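Local coordinates for secreted protein (Streptomyces lividans TK24, PDB 5LXZ) that binds copper and, as a galactose oxidase-like metalloradical protein of the AA5 family, probably acts as a copper radical oxidase, at residues K364-G369 with E381-A386; P399-G404 with Q437-H442. The protein carries 1 engineered substitution. All blocks are in the same frame, centred on the assembly; numbering follows the deposited sequence.

Contact 1 (K364-G369 with E381-A386); sequences KYMVIG and EKTRIA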
# COMPACT_ATOMS: atom_id res chain seq x y z
N LYS A 364 15.53 -11.35 -0.26
CA LYS A 364 16.08 -10.03 -0.04
C LYS A 364 15.01 -8.97 -0.28
O LYS A 364 14.39 -8.94 -1.34
CB LYS A 364 17.27 -9.78 -0.96
CG LYS A 364 18.48 -10.63 -0.63
CD LYS A 364 19.67 -10.24 -1.50
CE LYS A 364 20.86 -11.15 -1.29
NZ LYS A 364 22.06 -10.53 -1.92
N TYR A 365 14.81 -8.13 0.73
CA TYR A 365 13.74 -7.11 0.70
C TYR A 365 14.37 -5.75 0.67
O TYR A 365 15.32 -5.53 1.41
CB TYR A 365 12.86 -7.25 1.93
CG TYR A 365 12.00 -8.45 1.96
CD1 TYR A 365 12.48 -9.67 2.39
CD2 TYR A 365 10.71 -8.40 1.49
CE1 TYR A 365 11.67 -10.79 2.40
CE2 TYR A 365 9.92 -9.52 1.47
CZ TYR A 365 10.39 -10.70 1.93
OH TYR A 365 9.59 -11.84 1.94
N MET A 366 13.86 -4.86 -0.15
CA MET A 366 14.35 -3.50 -0.25
C MET A 366 13.26 -2.52 0.12
O MET A 366 12.14 -2.61 -0.38
CB MET A 366 14.87 -3.23 -1.63
CG MET A 366 15.36 -1.80 -1.79
SD MET A 366 15.73 -1.34 -3.51
CE MET A 366 17.32 -1.97 -3.48
N VAL A 367 13.58 -1.60 1.04
CA VAL A 367 12.75 -0.49 1.44
C VAL A 367 13.34 0.80 0.82
O VAL A 367 14.55 0.99 0.87
CB VAL A 367 12.68 -0.40 2.96
CG1 VAL A 367 11.97 0.84 3.38
CG2 VAL A 367 12.00 -1.62 3.57
N ILE A 368 12.48 1.55 0.18
CA ILE A 368 12.90 2.63 -0.68
C ILE A 368 12.24 3.93 -0.24
O ILE A 368 11.02 4.04 -0.21
CB ILE A 368 12.47 2.36 -2.15
CG1 ILE A 368 12.91 1.00 -2.61
CG2 ILE A 368 12.98 3.44 -3.09
CD1 ILE A 368 12.22 0.49 -3.85
N GLY A 369 13.04 4.95 0.04
CA GLY A 369 12.55 6.27 0.31
C GLY A 369 11.73 6.32 1.60
O GLY A 369 12.02 5.57 2.53
N GLU A 381 16.45 9.56 1.03
CA GLU A 381 16.99 9.17 -0.24
C GLU A 381 17.54 7.74 -0.25
O GLU A 381 18.10 7.29 -1.25
CB GLU A 381 18.07 10.17 -0.71
CG GLU A 381 19.32 10.10 0.11
CD GLU A 381 20.30 11.21 -0.26
OE1 GLU A 381 19.88 12.36 -0.53
OE2 GLU A 381 21.48 10.86 -0.30
N LYS A 382 17.38 7.00 0.85
CA LYS A 382 18.02 5.71 0.97
C LYS A 382 17.19 4.55 0.48
O LYS A 382 15.93 4.56 0.55
CB LYS A 382 18.47 5.46 2.41
CG LYS A 382 19.60 6.44 2.76
CD LYS A 382 20.20 6.21 4.12
CE LYS A 382 21.52 7.01 4.22
NZ LYS A 382 22.32 6.47 5.34
N THR A 383 17.92 3.54 0.05
CA THR A 383 17.41 2.18 -0.00
C THR A 383 18.03 1.38 1.09
O THR A 383 19.20 1.58 1.46
CB THR A 383 17.59 1.47 -1.36
OG1 THR A 383 18.96 1.28 -1.63
CG2 THR A 383 16.94 2.27 -2.45
N ARG A 384 17.27 0.44 1.64
CA ARG A 384 17.75 -0.41 2.73
C ARG A 384 17.38 -1.83 2.37
O ARG A 384 16.22 -2.07 2.06
CB ARG A 384 17.18 0.01 4.07
CG ARG A 384 17.32 1.50 4.40
CD ARG A 384 16.28 2.38 3.70
NE ARG A 384 15.63 3.33 4.60
CZ ARG A 384 14.57 4.03 4.26
NH1 ARG A 384 14.14 4.01 3.01
NH2 ARG A 384 13.92 4.76 5.16
N ILE A 385 18.32 -2.76 2.45
CA ILE A 385 18.12 -4.11 1.97
C ILE A 385 18.35 -5.07 3.11
O ILE A 385 19.39 -4.98 3.77
CB ILE A 385 19.07 -4.43 0.83
CG1 ILE A 385 18.86 -3.46 -0.33
CG2 ILE A 385 18.87 -5.86 0.40
CD1 ILE A 385 19.87 -3.55 -1.45
N ALA A 386 17.38 -5.97 3.35
CA ALA A 386 17.52 -7.01 4.35
C ALA A 386 17.51 -8.34 3.67
O ALA A 386 16.63 -8.62 2.88
CB ALA A 386 16.42 -6.95 5.38

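Contact 2 (P399-G404 with Q437-H442); sequences PSLEKG and QARLYH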
# COMPACT_ATOMS: atom_id res chain seq x y z
N PRO A 399 21.99 1.36 -2.79
CA PRO A 399 22.28 2.61 -3.47
C PRO A 399 21.27 3.68 -3.14
O PRO A 399 20.07 3.40 -2.93
CB PRO A 399 22.21 2.22 -4.96
CG PRO A 399 21.24 1.10 -4.98
CD PRO A 399 21.46 0.33 -3.72
N SER A 400 21.73 4.93 -3.14
CA SER A 400 20.85 6.03 -2.86
C SER A 400 20.23 6.69 -4.08
O SER A 400 20.82 6.67 -5.16
CB SER A 400 21.56 7.10 -2.05
OG SER A 400 21.90 6.57 -0.79
N LEU A 401 19.07 7.29 -3.87
CA LEU A 401 18.46 8.21 -4.79
C LEU A 401 19.19 9.55 -4.69
O LEU A 401 20.00 9.76 -3.77
CB LEU A 401 16.99 8.39 -4.43
CG LEU A 401 16.17 7.11 -4.40
CD1 LEU A 401 14.85 7.32 -3.69
CD2 LEU A 401 15.95 6.57 -5.80
N GLU A 402 18.89 10.46 -5.59
CA GLU A 402 19.48 11.80 -5.54
C GLU A 402 18.85 12.66 -4.45
O GLU A 402 19.55 13.42 -3.80
CB GLU A 402 19.43 12.52 -6.91
CG GLU A 402 20.01 13.93 -6.89
CD GLU A 402 19.71 14.79 -8.10
OE1 GLU A 402 18.91 14.40 -8.96
OE2 GLU A 402 20.32 15.90 -8.19
N LYS A 403 17.54 12.54 -4.25
CA LYS A 403 16.79 13.41 -3.37
C LYS A 403 15.97 12.55 -2.44
O LYS A 403 15.63 11.44 -2.80
CB LYS A 403 15.81 14.25 -4.20
CG LYS A 403 16.53 15.22 -5.14
CD LYS A 403 15.56 15.87 -6.08
CE LYS A 403 16.33 16.74 -7.05
NZ LYS A 403 15.41 17.54 -7.88
N GLY A 404 15.64 13.08 -1.29
CA GLY A 404 14.70 12.42 -0.41
C GLY A 404 13.39 12.27 -1.16
O GLY A 404 12.90 13.18 -1.79
N GLN A 437 11.93 11.62 -11.97
CA GLN A 437 13.10 10.78 -12.19
C GLN A 437 12.72 9.34 -12.09
O GLN A 437 11.83 9.00 -11.28
CB GLN A 437 14.21 11.02 -11.19
CG GLN A 437 14.74 12.42 -11.18
CD GLN A 437 15.84 12.64 -10.17
OE1 GLN A 437 16.19 11.76 -9.39
NE2 GLN A 437 16.38 13.86 -10.17
N ALA A 438 13.30 8.52 -12.92
CA ALA A 438 13.15 7.08 -12.88
C ALA A 438 14.49 6.40 -12.95
O ALA A 438 15.40 6.88 -13.66
CB ALA A 438 12.27 6.58 -14.01
N ARG A 439 14.61 5.25 -12.31
CA ARG A 439 15.80 4.47 -12.25
C ARG A 439 15.46 3.00 -12.37
O ARG A 439 14.39 2.56 -11.95
CB ARG A 439 16.53 4.65 -10.93
CG ARG A 439 17.09 6.04 -10.73
CD ARG A 439 17.39 6.26 -9.26
NE ARG A 439 18.09 7.54 -9.08
CZ ARG A 439 17.52 8.73 -9.13
NH1 ARG A 439 16.21 8.88 -9.29
NH2 ARG A 439 18.28 9.85 -9.04
N LEU A 440 16.40 2.25 -12.90
CA LEU A 440 16.41 0.82 -12.77
C LEU A 440 17.39 0.40 -11.71
O LEU A 440 18.58 0.77 -11.76
CB LEU A 440 16.74 0.13 -14.10
CG LEU A 440 15.77 0.30 -15.24
CD1 LEU A 440 16.38 -0.25 -16.51
CD2 LEU A 440 14.41 -0.36 -14.97
N TYR A 441 16.93 -0.37 -10.72
CA TYR A 441 17.81 -1.01 -9.74
C TYR A 441 18.20 -2.36 -10.31
O TYR A 441 17.35 -3.11 -10.80
CB TYR A 441 17.09 -1.21 -8.42
CG TYR A 441 17.92 -1.99 -7.44
CD1 TYR A 441 19.09 -1.44 -6.90
CD2 TYR A 441 17.61 -3.29 -7.11
CE1 TYR A 441 19.90 -2.20 -6.05
CE2 TYR A 441 18.37 -4.02 -6.24
CZ TYR A 441 19.53 -3.47 -5.71
OH TYR A 441 20.30 -4.23 -4.87
N HIS A 442 19.48 -2.67 -10.26
CA HIS A 442 20.00 -3.91 -10.76
C HIS A 442 20.51 -4.71 -9.57
O HIS A 442 21.52 -4.33 -8.98
CB HIS A 442 21.15 -3.59 -11.71
CG HIS A 442 20.71 -2.89 -12.96
ND1 HIS A 442 19.98 -3.53 -13.95
CD2 HIS A 442 20.87 -1.61 -13.37
CE1 HIS A 442 19.73 -2.67 -14.92
NE2 HIS A 442 20.26 -1.51 -14.60
O HOH W 1 20.71 7.17 -7.97
O HOH W 2 16.22 11.20 -6.66

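Contact 1 (K364-G369 with E381-A386)
The two inner strands of one four-stranded blade of the beta-propeller meet here, 364-368 running antiparallel to 383-386 with their short axes 161° apart. Tyr365 with Ala386 and Val367 with Arg384 are hydrogen-bonded pairs; in the latter, Val367 N reaches Arg384 O at 2.9 Å and the reverse bond is equally short. Met366 with Ile385 and Ile368 with Thr383 are the non-hydrogen-bonded pairs, and they put their side chains on the other face of the sheet. There the Met366 chain, extended as far as SD, turns at chi3 (-85°) so that CE comes alongside Ile385 and lies 3.6 Å from its CD1, while SD rests 4.0 Å from Thr383 CG2. Beyond the last strand pair, Gly369 N still bonds to Lys382 O. Arg384 bends at chi2 (79°) and again at chi3, which carries its guanidinium back across Val367. Val367 CG1 sits over one face of that group, 3.9 Å from Arg384 NH1, and NH1 donates in its own plane to a lone pair of Gly369 O at 2.7 Å, with NH2 adding a weak bond to the same oxygen. NE and NH2 are held by the carbonyls of Ser344, Asp345 and Met348. An alanine in place of Arg384 would probably cost Gly369 O and these three carbonyls the bonds from the guanidinium and loosen the chain around Gly369, where it leaves the strand. Strand 353-356 flanks the pair on the 364-368 side and strand 395-397 on the other, Phe395 covering Val367, Arg384 and Ala386, while Tyr441 of strand 438-442 packs on Met366 and Ile385.

Contact 2 (P399-G404 with Q437-H442)
Arg439 reaches from strand 438-442 toward the loop 399-404, which runs roughly antiparallel to it at a distance too great for backbone pairing. From CB its chain is extended through CG and CD to NE. Arg439 CD meets Leu401 CD2 at 3.8 Å, the leucine methyl crossing the chain obliquely. NE then donates to a water that in turn donates to Ser400 O, so the loop backbone is held through one solvent molecule. At chi4 (75°) the guanidinium turns out of line with the chain, and NH1 and NH2 grip Gln437 OE1 end-on, both nitrogens on the one oxygen and both bonds in the guanidinium plane. NH1 uses a lone pair of that oxygen, whereas Arg439 NH2, which also lies 3.6 Å from Glu402 CB, stands above the carbonyl plane. With its oxygen fixed this way, the Gln437 amide presents NE2 to Glu402 OE1 at 2.9 Å, carboxylate and amide nearly coplanar, 13° apart. A second water donates to Gln437 OE1 and accepts from Lys403 N. The nearby arginine charge would probably help stabilise the Glu402 carboxylate. At the other end of the contact, Pro399 CG touches the edge of the Tyr441 ring, 3.7 Å from Tyr441 CE1, and Tyr441 OH bonds to Asn446. The arrangement is that of neighbouring blades in a Kelch-type beta-propeller, the connection leaving one blade's outermost strand running alongside the third strand of the next, joined to it through side chains and water.

In the fold
Along the chain the two contacts follow in series, neither nested nor crossed. Contact 1 closes first, joining consecutive strands of one blade across an 11-residue connection free of helix and strand. The chain then adds strand 395-397 at that blade's edge and enters the loop 399-404. Contact 2 closes the longer excursion through strands 409-412 and 418-421, bringing this loop against strand 438-442 of the next blade. The two contacts, with centres about 11 Å apart, also touch directly: Thr383 OG1 probably bonds to Pro399 O, and Glu381 O to Leu401 N. Thus 381-386 steadies the loop from within its own blade while 437-442 holds it from the neighbour, tying successive propeller blades together.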